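Polyporopepsin (Irpex lacteus, PDB 1WKR) hydrolyses peptide bonds with broad specificity as a pepsin-family aspartic endopeptidase and clots milk. Local coordinates at residues L105-V110 with P126-N131; I195-S200 with A251-L256; T151-T156 with R276-A281; D57-T62 with V114-P119; T218-D223 with L291-L296. All blocks are in the same frame, centred on the assembly; numbering follows the deposited sequence.

Interaction 1 (L105-V110 with P126-N131); sequences LGVGPV and PTVTDN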
# COMPACT_ATOMS: atom_id res chain seq x y z
N LEU A 105 7.02 -6.46 -3.76
CA LEU A 105 7.77 -5.39 -4.45
C LEU A 105 7.90 -4.22 -3.44
O LEU A 105 6.88 -3.59 -3.12
CB LEU A 105 7.09 -4.94 -5.72
CG LEU A 105 7.90 -3.91 -6.54
CD1 LEU A 105 9.05 -4.61 -7.24
CD2 LEU A 105 7.05 -3.19 -7.52
N GLY A 106 9.10 -4.03 -2.90
CA GLY A 106 9.30 -3.11 -1.78
C GLY A 106 9.61 -1.72 -2.27
O GLY A 106 10.71 -1.42 -2.75
N VAL A 107 8.58 -0.87 -2.22
CA VAL A 107 8.66 0.53 -2.74
C VAL A 107 8.47 1.57 -1.63
O VAL A 107 8.33 2.76 -1.91
CB VAL A 107 7.75 0.74 -3.96
CG1 VAL A 107 8.36 0.09 -5.21
CG2 VAL A 107 6.33 0.19 -3.73
N GLY A 108 8.58 1.12 -0.38
CA GLY A 108 8.76 2.01 0.77
C GLY A 108 10.11 2.69 0.68
O GLY A 108 10.95 2.41 -0.20
N PRO A 109 10.38 3.61 1.59
CA PRO A 109 11.68 4.33 1.61
C PRO A 109 12.78 3.37 2.03
O PRO A 109 12.61 2.50 2.86
CB PRO A 109 11.48 5.43 2.65
CG PRO A 109 9.96 5.55 2.74
CD PRO A 109 9.47 4.14 2.64
N VAL A 110 13.98 3.60 1.45
CA VAL A 110 15.10 2.66 1.70
C VAL A 110 15.45 2.56 3.15
O VAL A 110 15.99 1.48 3.55
CB VAL A 110 16.35 3.08 0.85
CG1 VAL A 110 16.89 4.43 1.23
CG2 VAL A 110 17.41 1.97 0.86
N PRO A 126 19.21 -0.50 -1.51
CA PRO A 126 18.57 0.38 -2.49
C PRO A 126 17.35 -0.30 -3.12
O PRO A 126 17.40 -1.45 -3.57
CB PRO A 126 19.63 0.71 -3.47
CG PRO A 126 20.93 0.68 -2.65
CD PRO A 126 20.73 -0.49 -1.64
N THR A 127 16.24 0.45 -3.22
CA THR A 127 15.00 -0.15 -3.71
C THR A 127 14.95 -0.14 -5.19
O THR A 127 15.81 0.48 -5.88
CB THR A 127 13.81 0.66 -3.16
OG1 THR A 127 13.85 1.98 -3.75
CG2 THR A 127 13.84 0.81 -1.63
N VAL A 128 13.97 -0.82 -5.75
CA VAL A 128 13.80 -0.80 -7.20
C VAL A 128 13.71 0.60 -7.72
O VAL A 128 14.32 0.94 -8.76
CB VAL A 128 12.60 -1.65 -7.68
CG1 VAL A 128 12.88 -3.13 -7.42
CG2 VAL A 128 11.27 -1.23 -7.07
N THR A 129 12.98 1.51 -7.03
CA THR A 129 12.83 2.88 -7.51
C THR A 129 14.18 3.61 -7.45
O THR A 129 14.57 4.30 -8.40
CB THR A 129 11.81 3.63 -6.63
OG1 THR A 129 10.69 2.74 -6.40
CG2 THR A 129 11.33 4.87 -7.32
N ASP A 130 14.91 3.46 -6.33
CA ASP A 130 16.23 4.06 -6.20
C ASP A 130 17.18 3.61 -7.31
O ASP A 130 17.89 4.44 -7.86
CB ASP A 130 16.86 3.65 -4.85
CG ASP A 130 16.25 4.27 -3.69
OD1 ASP A 130 15.64 5.34 -3.77
OD2 ASP A 130 16.42 3.67 -2.56
N ASN A 131 17.19 2.31 -7.62
CA ASN A 131 18.08 1.81 -8.66
C ASN A 131 17.69 2.26 -10.04
O ASN A 131 18.57 2.60 -10.87
CB ASN A 131 18.18 0.28 -8.59
CG ASN A 131 19.02 -0.19 -7.43
OD1 ASN A 131 20.00 0.45 -7.04
ND2 ASN A 131 18.64 -1.34 -6.86
O HOH W 1 12.95 -2.73 -3.52
O HOH W 2 9.73 4.02 -4.05
O HOH W 3 12.01 3.61 -2.41
O HOH W 4 14.10 4.94 -1.15
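The end of strand 103-106 and the loop after it meet the start of helix 128-134 through a thin apolar strip and four bridging waters. The strip centres on Val-128: its CG2, set between the backbone N and the carbonyl carbon, lies 3.7 Å from Val-107 CG1, and Leu-105 CD1 meets the same methyl obliquely. The chi1 of Leu-105 (-175°, CG anti to the backbone N) swings that tip toward the helix. Thr-127, the N-cap, has chi1 at 67°, so that its OG1 takes the crowded position and accepts from Asp-130 N at 3.2 Å. Asp-130 returns the bond, OD2 accepting from Thr-127 N at 3.3 Å from above the carboxylate plane: a capping box. The same rotamer leaves Thr-127 CG2 packed 3.6 Å from Gly-108 O, while Asp-130 OD2 sits 3.5 Å from Val-110 CB, crossing that side chain at about a right angle. The waters link Gly-106 O to Val-128 N, Val-107 O to Thr-129 OG1, Gly-108 O to Thr-127 OG1, and Val-110 N to Asp-130 OD2, serving carbonyls 106-108 in place of direct bonds; Val-107 O also takes Trp-189 NE1. Gly-106 lies about 5 Å from the side chain of the active-site Asp-32, whose backbone bonds Leu-105 and Val-107. Val-128 packs on Ile-84 of strand 82-96, and Leu-105 and Thr-129 reach strand 155-162.

Interaction 2 (I195-S200 with A251-L256); sequences IRYGSS and ANLQSL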
# COMPACT_ATOMS: atom_id res chain seq x y z
N ILE A 195 -8.82 13.78 10.23
CA ILE A 195 -10.00 13.13 9.71
C ILE A 195 -11.22 13.62 10.46
O ILE A 195 -11.23 13.62 11.71
CB ILE A 195 -9.92 11.56 9.82
CG1 ILE A 195 -8.57 11.02 9.29
CG2 ILE A 195 -11.09 10.94 9.03
CD1 ILE A 195 -8.47 9.48 9.52
N ARG A 196 -12.25 13.99 9.73
CA ARG A 196 -13.57 14.30 10.32
C ARG A 196 -14.62 13.51 9.63
O ARG A 196 -14.48 13.06 8.47
CB ARG A 196 -13.83 15.80 10.27
CG ARG A 196 -14.25 16.28 9.18
CD ARG A 196 -15.03 17.81 9.33
NE ARG A 196 -15.42 18.11 7.96
CZ ARG A 196 -14.67 18.58 7.06
NH1 ARG A 196 -13.36 18.84 7.41
NH2 ARG A 196 -14.93 18.84 5.85
N TYR A 197 -15.74 13.30 10.29
CA TYR A 197 -16.90 12.55 9.76
C TYR A 197 -18.03 13.57 9.57
O TYR A 197 -18.40 14.26 10.51
CB TYR A 197 -17.31 11.48 10.76
CG TYR A 197 -18.55 10.72 10.36
CD1 TYR A 197 -18.47 9.72 9.38
CD2 TYR A 197 -19.78 11.02 10.91
CE1 TYR A 197 -19.62 9.02 8.99
CE2 TYR A 197 -20.96 10.29 10.53
CZ TYR A 197 -20.81 9.29 9.62
OH TYR A 197 -21.89 8.56 9.17
N GLY A 198 -18.55 13.67 8.36
CA GLY A 198 -19.59 14.67 8.07
C GLY A 198 -19.03 16.05 8.31
O GLY A 198 -17.83 16.34 8.27
N SER A 199 -19.93 16.98 8.67
CA SER A 199 -19.55 18.38 8.82
C SER A 199 -19.03 18.72 10.17
O SER A 199 -18.37 19.77 10.30
CB SER A 199 -20.75 19.32 8.50
OG SER A 199 -20.91 19.16 6.98
N SER A 200 -19.32 17.92 11.22
CA SER A 200 -19.20 18.41 12.59
C SER A 200 -18.63 17.42 13.55
O SER A 200 -18.70 17.65 14.79
CB SER A 200 -20.53 18.90 13.17
OG SER A 200 -21.44 17.86 13.29
N ALA A 251 -27.63 4.04 4.55
CA ALA A 251 -28.29 5.18 3.88
C ALA A 251 -27.90 6.51 4.50
O ALA A 251 -27.79 7.52 3.84
CB ALA A 251 -29.78 4.99 3.91
N ASN A 252 -27.67 6.53 5.82
CA ASN A 252 -27.27 7.70 6.58
C ASN A 252 -25.79 7.91 6.72
O ASN A 252 -25.34 8.88 7.36
CB ASN A 252 -27.93 7.64 7.97
CG ASN A 252 -29.40 7.94 7.89
OD1 ASN A 252 -29.82 8.95 7.34
ND2 ASN A 252 -30.16 6.99 8.36
N LEU A 253 -24.97 7.03 6.16
CA LEU A 253 -23.50 7.14 6.28
C LEU A 253 -22.99 8.38 5.59
O LEU A 253 -23.30 8.60 4.41
CB LEU A 253 -22.86 5.87 5.71
CG LEU A 253 -21.32 5.77 5.86
CD1 LEU A 253 -20.86 5.77 7.30
CD2 LEU A 253 -20.79 4.52 5.14
N GLN A 254 -22.24 9.19 6.31
CA GLN A 254 -21.63 10.41 5.74
C GLN A 254 -20.20 10.14 5.27
O GLN A 254 -19.59 9.12 5.64
CB GLN A 254 -21.64 11.51 6.81
CG GLN A 254 -22.89 11.75 7.67
CD GLN A 254 -23.78 12.30 6.72
OE1 GLN A 254 -23.75 13.52 6.26
NE2 GLN A 254 -24.85 11.61 6.42
N SER A 255 -19.67 11.09 4.49
CA SER A 255 -18.27 11.02 4.08
C SER A 255 -17.32 11.20 5.22
O SER A 255 -17.63 11.88 6.23
CB SER A 255 -17.96 12.05 3.03
OG SER A 255 -18.73 11.77 1.85
N LEU A 256 -16.14 10.62 5.10
CA LEU A 256 -14.99 11.00 5.89
C LEU A 256 -14.17 12.01 5.12
O LEU A 256 -13.92 11.84 3.90
CB LEU A 256 -14.10 9.81 6.20
CG LEU A 256 -14.61 8.83 7.19
CD1 LEU A 256 -13.84 7.50 7.20
CD2 LEU A 256 -14.62 9.42 8.63
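Asn-252 O serves its own segment, accepting from Gln-254 NE2 at 2.9 Å; this folds the glutamine, bent at chi2, back along the chain. Leu-253 points CD1 at the phenol edge of Tyr-197, 3.9 Å from CE1. Gln-254 grips that phenol twice. Gln-254 N donates to Tyr-197 OH at 2.9 Å with an almost straight angle of 176°, and its CB lies over one ring face in a CH-pi contact, 4.0 Å from the centroid and displaced toward the rim. Tyr-197 reaches this position because its CG stands anti to the backbone N (chi1 176°), laying the ring along the segment. Ser-255 turns its side chain away, where OG bonds Glu-266, but Ser-255 O takes Gly-198 N at 2.9 Å, nearly along the C=O axis. Gly-198 has a positive phi of 62°, which favours glycine. Leu-256 faces Tyr-197 as a non-hydrogen-bonded antiparallel pair; its CD2 touches the ring edge in plane and also Ile-195 CG2, 3.9 Å away. Helix 222-232 packs on Tyr-197 and Leu-256. This single bridge lies at one end of the antiparallel pairing of strands 190-197 and 256-260 in the C-terminal lobe of the pepsin fold.

Interaction 3 (T151-T156 with R276-A281); sequences TSESST and RNLNTA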
# COMPACT_ATOMS: atom_id res chain seq x y z
N THR A 151 -15.15 -4.83 -8.83
CA THR A 151 -16.35 -5.73 -8.63
C THR A 151 -15.94 -7.07 -9.18
O THR A 151 -16.91 -7.90 -9.42
CB THR A 151 -17.57 -5.21 -9.41
OG1 THR A 151 -17.27 -5.09 -10.76
CG2 THR A 151 -18.01 -3.79 -8.88
N SER A 152 -14.71 -7.39 -9.35
CA SER A 152 -14.29 -8.81 -9.75
C SER A 152 -13.32 -9.24 -8.83
O SER A 152 -12.63 -8.61 -8.02
CB SER A 152 -13.77 -8.69 -11.23
OG SER A 152 -14.79 -8.37 -12.08
N GLU A 153 -13.07 -10.64 -8.87
CA GLU A 153 -12.07 -11.16 -7.86
C GLU A 153 -10.72 -10.76 -8.22
O GLU A 153 -9.81 -10.72 -7.34
CB GLU A 153 -12.13 -12.73 -8.03
CG GLU A 153 -13.51 -13.30 -7.65
CD GLU A 153 -13.75 -13.28 -6.28
OE1 GLU A 153 -12.92 -13.57 -5.32
OE2 GLU A 153 -15.02 -13.20 -5.87
N SER A 154 -10.34 -10.54 -9.52
CA SER A 154 -9.00 -10.24 -9.89
C SER A 154 -9.12 -9.34 -11.12
O SER A 154 -9.86 -9.75 -12.14
CB SER A 154 -8.23 -11.58 -10.39
OG SER A 154 -6.99 -11.25 -10.83
N SER A 155 -8.91 -8.05 -11.03
CA SER A 155 -9.07 -7.10 -12.09
C SER A 155 -7.80 -6.34 -12.31
O SER A 155 -7.27 -5.70 -11.36
CB SER A 155 -10.17 -6.09 -11.70
OG SER A 155 -11.48 -6.63 -11.42
N THR A 156 -7.25 -6.39 -13.50
CA THR A 156 -6.04 -5.65 -13.80
C THR A 156 -6.46 -4.22 -14.14
O THR A 156 -6.58 -3.83 -15.29
CB THR A 156 -5.22 -6.31 -14.96
OG1 THR A 156 -4.94 -7.65 -14.55
CG2 THR A 156 -3.87 -5.58 -15.17
N ARG A 276 -19.84 -5.05 -2.17
CA ARG A 276 -20.83 -5.99 -1.67
C ARG A 276 -21.02 -7.23 -2.54
O ARG A 276 -21.31 -8.32 -1.97
CB ARG A 276 -22.16 -5.29 -1.49
CG ARG A 276 -22.13 -4.35 -0.29
CD ARG A 276 -23.36 -3.49 -0.15
NE ARG A 276 -23.35 -2.40 -1.16
CZ ARG A 276 -24.21 -1.37 -1.14
NH1 ARG A 276 -25.23 -1.35 -0.28
NH2 ARG A 276 -24.04 -0.35 -1.96
N ASN A 277 -20.74 -7.15 -3.81
CA ASN A 277 -20.84 -8.37 -4.65
C ASN A 277 -19.77 -9.29 -4.34
O ASN A 277 -19.84 -10.49 -4.78
CB ASN A 277 -20.92 -8.03 -6.13
CG ASN A 277 -19.67 -7.63 -6.74
OD1 ASN A 277 -18.96 -6.65 -6.32
ND2 ASN A 277 -19.14 -8.36 -7.74
N LEU A 278 -18.73 -8.93 -3.58
CA LEU A 278 -17.58 -9.71 -3.13
C LEU A 278 -17.57 -9.94 -1.67
O LEU A 278 -16.55 -10.25 -1.07
CB LEU A 278 -16.30 -9.04 -3.65
CG LEU A 278 -16.20 -8.87 -5.15
CD1 LEU A 278 -14.95 -7.98 -5.51
CD2 LEU A 278 -16.06 -10.28 -5.82
N ASN A 279 -18.74 -9.79 -0.99
CA ASN A 279 -18.79 -10.00 0.43
C ASN A 279 -18.31 -11.42 0.88
O ASN A 279 -17.79 -11.59 1.95
CB ASN A 279 -20.20 -9.75 1.02
CG ASN A 279 -20.52 -8.32 1.23
OD1 ASN A 279 -19.63 -7.43 1.20
ND2 ASN A 279 -21.80 -7.99 1.44
N THR A 280 -18.51 -12.42 -0.05
CA THR A 280 -18.11 -13.79 0.39
C THR A 280 -16.61 -13.83 0.49
O THR A 280 -16.11 -14.71 1.27
CB THR A 280 -18.60 -14.85 -0.62
OG1 THR A 280 -18.13 -14.56 -1.82
CG2 THR A 280 -19.99 -14.85 -0.61
N ALA A 281 -15.88 -13.00 -0.15
CA ALA A 281 -14.38 -13.03 -0.12
C ALA A 281 -13.90 -12.76 1.28
O ALA A 281 -12.75 -13.10 1.65
CB ALA A 281 -13.77 -12.07 -1.10
O HOH W 5 -16.72 -13.08 -3.55
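In the bilobal pepsin fold, residues 151-154 form the loop leading into strand 155-162 of the interdomain sheet, and here that loop meets the 3-10 segment 276-281 of the C-terminal lobe at the protein surface. One direct hydrogen bond joins them: Asn-277 ND2 donates to Thr-151 O at 2.8 Å. The carbonyl lies in the amide plane of the asparagine, but the donor stands above the carbonyl plane. The side chain is placed by a chi1 of 76°, with CG between the backbone N and the carbonyl carbon, and it crosses Thr-151 at about a right angle, bringing Asn-277 OD1 within 3.7 Å of Thr-151 CB. Van der Waals contact comes mainly from Leu-278, buried beneath the loop. Its two methyls divide the work: Leu-278 CD1 rests 3.5 Å from Ser-152 O, whereas CD2 meets the carboxylate of Glu-153, whose side chain slides past the leucine in the opposite direction. That approach is tight, 3.1 Å between Leu-278 CD2 and Glu-153 OE2. Leu-278 also packs on Leu-11. The third kind of link is solvent-mediated: a single water donates to Glu-153 OE2 at 2.9 Å and sits 2.7 Å from Thr-280 OG1.

Interaction 4 (D57-T62 with V114-P119); sequences DKVSVT and VGTLSP. With SO4 (sulfate ion), chain D.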
# COMPACT_ATOMS: atom_id res chain seq x y z
N ASP A 57 24.83 -12.04 2.96
CA ASP A 57 23.79 -11.77 3.98
C ASP A 57 22.61 -12.67 3.88
O ASP A 57 22.11 -13.05 2.81
CB ASP A 57 23.29 -10.34 3.79
CG ASP A 57 24.34 -9.32 4.11
OD1 ASP A 57 24.92 -9.35 5.26
OD2 ASP A 57 24.60 -8.44 3.29
N LYS A 58 22.06 -12.96 5.06
CA LYS A 58 20.65 -13.41 5.21
C LYS A 58 19.79 -12.15 5.38
O LYS A 58 20.28 -11.07 5.63
CB LYS A 58 20.51 -14.30 6.47
CG LYS A 58 21.45 -15.56 6.47
CD LYS A 58 21.21 -16.32 5.29
CE LYS A 58 21.98 -17.81 5.41
NZ LYS A 58 21.79 -18.56 4.20
N VAL A 59 18.47 -12.39 5.23
CA VAL A 59 17.52 -11.27 5.27
C VAL A 59 16.28 -11.72 6.03
O VAL A 59 15.90 -12.89 5.99
CB VAL A 59 17.18 -10.76 3.82
CG1 VAL A 59 16.52 -11.85 2.99
CG2 VAL A 59 16.32 -9.52 3.87
N SER A 60 15.67 -10.77 6.75
CA SER A 60 14.45 -11.04 7.57
C SER A 60 13.68 -9.72 7.66
O SER A 60 14.24 -8.71 7.94
CB SER A 60 14.98 -11.44 9.04
OG SER A 60 13.93 -11.68 9.85
N VAL A 61 12.35 -9.92 7.47
CA VAL A 61 11.42 -8.79 7.66
C VAL A 61 10.20 -9.27 8.45
O VAL A 61 9.61 -10.28 8.11
CB VAL A 61 10.98 -8.12 6.31
CG1 VAL A 61 10.06 -6.94 6.58
CG2 VAL A 61 12.25 -7.71 5.48
N THR A 62 9.80 -8.45 9.42
CA THR A 62 8.57 -8.68 10.17
C THR A 62 7.51 -7.64 9.78
O THR A 62 7.81 -6.42 9.78
CB THR A 62 8.84 -8.63 11.69
OG1 THR A 62 9.71 -9.72 12.03
CG2 THR A 62 7.57 -8.87 12.53
N VAL A 114 17.28 -0.97 6.60
CA VAL A 114 18.43 -1.01 7.56
C VAL A 114 18.01 -1.89 8.72
O VAL A 114 16.97 -1.63 9.38
CB VAL A 114 18.77 0.43 8.02
CG1 VAL A 114 19.85 0.37 9.12
CG2 VAL A 114 19.24 1.24 6.82
N GLY A 115 18.76 -2.91 9.00
CA GLY A 115 18.41 -3.91 10.04
C GLY A 115 17.89 -5.17 9.51
O GLY A 115 17.75 -6.17 10.24
N THR A 116 17.54 -5.25 8.21
CA THR A 116 16.99 -6.47 7.65
C THR A 116 18.06 -7.51 7.25
O THR A 116 17.69 -8.67 7.10
CB THR A 116 16.00 -6.22 6.46
OG1 THR A 116 16.74 -5.68 5.32
CG2 THR A 116 14.86 -5.24 6.87
N LEU A 117 19.27 -7.05 7.02
CA LEU A 117 20.35 -7.98 6.62
C LEU A 117 21.14 -8.41 7.92
O LEU A 117 21.33 -7.66 8.81
CB LEU A 117 21.33 -7.31 5.71
CG LEU A 117 20.75 -6.82 4.33
CD1 LEU A 117 21.80 -5.98 3.57
CD2 LEU A 117 20.23 -8.00 3.52
N SER A 118 21.64 -9.65 7.78
CA SER A 118 22.53 -10.18 8.86
C SER A 118 23.66 -10.92 8.12
O SER A 118 23.36 -11.75 7.28
CB SER A 118 21.81 -11.14 9.72
OG SER A 118 22.69 -11.68 10.73
N PRO A 119 24.93 -10.65 8.46
CA PRO A 119 25.38 -9.89 9.65
C PRO A 119 25.48 -8.43 9.46
O PRO A 119 25.75 -7.65 10.41
CB PRO A 119 26.81 -10.41 9.85
CG PRO A 119 27.31 -10.75 8.42
CD PRO A 119 26.05 -11.37 7.76
S SO4 D . 18.24 -19.86 4.08
O1 SO4 D . 18.49 -21.18 3.11
O2 SO4 D . 17.77 -18.80 3.13
O3 SO4 D . 17.20 -20.20 4.98
O4 SO4 D . 19.42 -19.45 4.73
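Backbone pairing carries this contact. Strand 57-62 runs antiparallel to residues 116-118, with Lys-58 and Ser-118 as a hydrogen-bonded pair: Lys-58 N donates to Ser-118 O at 2.8 Å and Ser-118 N returns to Lys-58 O at 2.9 Å. Ser-60 N adds a bond to Thr-116 O. Apolar contact gathers on the face of Val-59 and Leu-117, where Leu-117 CD2 lies 4.1 Å from Val-59 CB; Val-61 CG2 runs beside Thr-116 CG2, and the Val-61 side chain also packs on an apolar side chain of the bound inhibitor. Lys-58 NZ donates to O4 of a sulfate, probably from the crystallisation liquor, at 2.6 Å, an ion also held by Thr-71 and Ser-93. Asp-57 sets OD1 3.4 Å from Pro-119 CD and bonds it to His-120 ND1, while OD2 touches Leu-117 CD1 at 3.7 Å. An alanine at Asp-57 would remove the acceptor of His-120 ND1 and the contacts with Pro-119 CD and Leu-117 CD1, and would probably loosen His-120. Strands 57-62 and 67-79 make the flap hairpin of pepsin-like enzymes, so these main-chain bonds tie one of its strands to residues 116-118, and the buried Asp-57 is likely to favour a protonated His-120.

Interaction 5 (T218-D223 with L291-L296); sequences TLIASD and LIVGDL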
# COMPACT_ATOMS: atom_id res chain seq x y z
N THR A 218 -8.42 0.97 5.73
CA THR A 218 -8.07 2.31 6.13
C THR A 218 -8.06 2.30 7.65
O THR A 218 -9.18 2.26 8.28
CB THR A 218 -9.05 3.29 5.49
OG1 THR A 218 -8.88 3.21 4.06
CG2 THR A 218 -8.80 4.74 5.89
N LEU A 219 -6.91 2.19 8.26
CA LEU A 219 -6.81 1.96 9.69
C LEU A 219 -6.58 3.25 10.43
O LEU A 219 -5.78 4.11 10.02
CB LEU A 219 -5.64 0.99 10.00
CG LEU A 219 -5.76 -0.42 9.42
CD1 LEU A 219 -4.49 -1.23 9.81
CD2 LEU A 219 -7.02 -1.10 9.95
N ILE A 220 -7.27 3.38 11.56
CA ILE A 220 -7.14 4.58 12.42
C ILE A 220 -6.94 4.19 13.85
O ILE A 220 -7.37 3.12 14.30
CB ILE A 220 -8.39 5.53 12.22
CG1 ILE A 220 -9.70 4.81 12.61
CG2 ILE A 220 -8.42 5.99 10.77
CD1 ILE A 220 -10.93 5.70 12.45
N ALA A 221 -6.25 5.05 14.58
CA ALA A 221 -5.96 4.80 16.00
C ALA A 221 -7.20 4.40 16.78
O ALA A 221 -8.29 4.83 16.44
CB ALA A 221 -5.33 6.05 16.64
N SER A 222 -7.01 3.61 17.81
CA SER A 222 -8.17 3.00 18.51
C SER A 222 -9.15 3.97 19.05
O SER A 222 -10.35 3.72 19.02
CB SER A 222 -7.60 2.09 19.65
OG SER A 222 -6.72 1.11 19.13
N ASP A 223 -8.67 5.11 19.60
CA ASP A 223 -9.58 6.11 20.07
C ASP A 223 -10.38 6.77 18.98
O ASP A 223 -11.57 7.11 19.13
CB ASP A 223 -8.81 7.18 20.92
CG ASP A 223 -7.54 7.70 20.27
OD1 ASP A 223 -6.71 6.95 19.74
OD2 ASP A 223 -7.30 8.94 20.26
N LEU A 291 -17.70 -2.40 6.57
CA LEU A 291 -16.86 -1.21 6.45
C LEU A 291 -15.41 -1.54 6.35
O LEU A 291 -14.91 -2.50 6.97
CB LEU A 291 -17.11 -0.25 7.57
CG LEU A 291 -18.57 0.13 7.85
CD1 LEU A 291 -18.68 1.16 8.94
CD2 LEU A 291 -19.24 0.59 6.55
N ILE A 292 -14.67 -0.70 5.59
CA ILE A 292 -13.23 -0.90 5.42
C ILE A 292 -12.39 0.02 6.28
O ILE A 292 -11.17 -0.02 6.18
CB ILE A 292 -12.80 -0.92 3.92
CG1 ILE A 292 -13.24 0.34 3.13
CG2 ILE A 292 -13.37 -2.17 3.27
CD1 ILE A 292 -12.62 1.62 3.63
N VAL A 293 -13.02 0.81 7.12
CA VAL A 293 -12.32 1.56 8.18
C VAL A 293 -12.13 0.64 9.34
O VAL A 293 -13.13 0.08 9.86
CB VAL A 293 -13.10 2.84 8.56
CG1 VAL A 293 -12.41 3.54 9.73
CG2 VAL A 293 -13.19 3.76 7.36
N GLY A 294 -10.90 0.42 9.76
CA GLY A 294 -10.55 -0.50 10.84
C GLY A 294 -9.73 0.09 11.91
O GLY A 294 -9.29 1.25 11.80
N ASP A 295 -9.47 -0.69 12.93
CA ASP A 295 -8.72 -0.27 14.10
C ASP A 295 -7.27 -0.56 13.89
O ASP A 295 -6.88 -1.74 13.67
CB ASP A 295 -9.27 -1.01 15.34
CG ASP A 295 -8.83 -0.40 16.66
OD1 ASP A 295 -7.74 0.17 16.76
OD2 ASP A 295 -9.65 -0.40 17.65
N LEU A 296 -6.39 0.45 13.97
CA LEU A 296 -4.96 0.25 13.89
C LEU A 296 -4.41 -0.64 15.03
O LEU A 296 -3.35 -1.22 14.87
CB LEU A 296 -4.29 1.63 13.91
CG LEU A 296 -2.78 1.69 13.79
CD1 LEU A 296 -2.26 1.03 12.50
CD2 LEU A 296 -2.32 3.14 13.89
O HOH W 6 -11.07 1.14 19.44
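Strands 218-220 and 293-295 lie side by side and parallel, their short axes 4.5 Å apart and turned by 41°. The interior end is tight. Thr-218 N bonds Ile-292 O, Thr-218 O accepts Gly-294 N, Ile-220 N bonds Gly-294 O, and Leu-296 N reaches Ile-220 O at 2.9 Å in an almost straight line, an unbroken parallel ladder. Leu-219 and Gly-294 share a face, and Leu-219 CD2 presses to 3.5 Å from Gly-294 C; any side chain on this glycine would collide with that methyl. Leu-219 CD1 meets Leu-296 CD1 at about a right angle, and Leu-219 also packs on an apolar side chain of the bound inhibitor. Val-293 shares the other face with Thr-218, and Ile-220 CD1, extended by chi2 near 180°, comes to 3.8 Å from Val-293 CG1, with Phe-225 and Tyr-228 of helix 222-232 beyond. The partly exposed end is looser and polar. Ser-222 OG donates to Asp-295 OD1 at 2.7 Å on its syn lone pair, and that oxygen also takes Gly-297 N; Asp-295 OD2 is reached through a water that donates to it at 2.8 Å and to Ser-222 O. An alanine at Asp-295 would remove the acceptor of Ser-222 OG and Gly-297 N and one anchor of the water, and would probably loosen the start of the helix. Strand 218-220 lies parallel to 289-295 and antiparallel to 306-308, as 39-40 lies against 82-96 and 103-106, the internal repeat typical of the two pepsin lobes.

Overall arrangement
Interactions 1 and 4 lie in the N-terminal lobe, their centres 15 Å apart, with segments that alternate along the chain: strand 103-106, strand 117-118 and helix 128-134 follow in turn. Interactions 2 and 5 pair likewise in the C-terminal lobe, also 15 Å apart between centres, in the same sheet and touching through Ile-195 with Ile-220 and Leu-256 with Val-293. Interaction 3 spans these groups, its long loop enclosing interaction 2 and crossing interaction 5, and it starts at the interdomain sheet. Across the lobes the longest separation is that of interactions 2 and 4, 43 Å between centres. Interactions 1, 4 and 5 thus approach the catalytic cleft from both lobes, whereas 2 and 3 lie outside it.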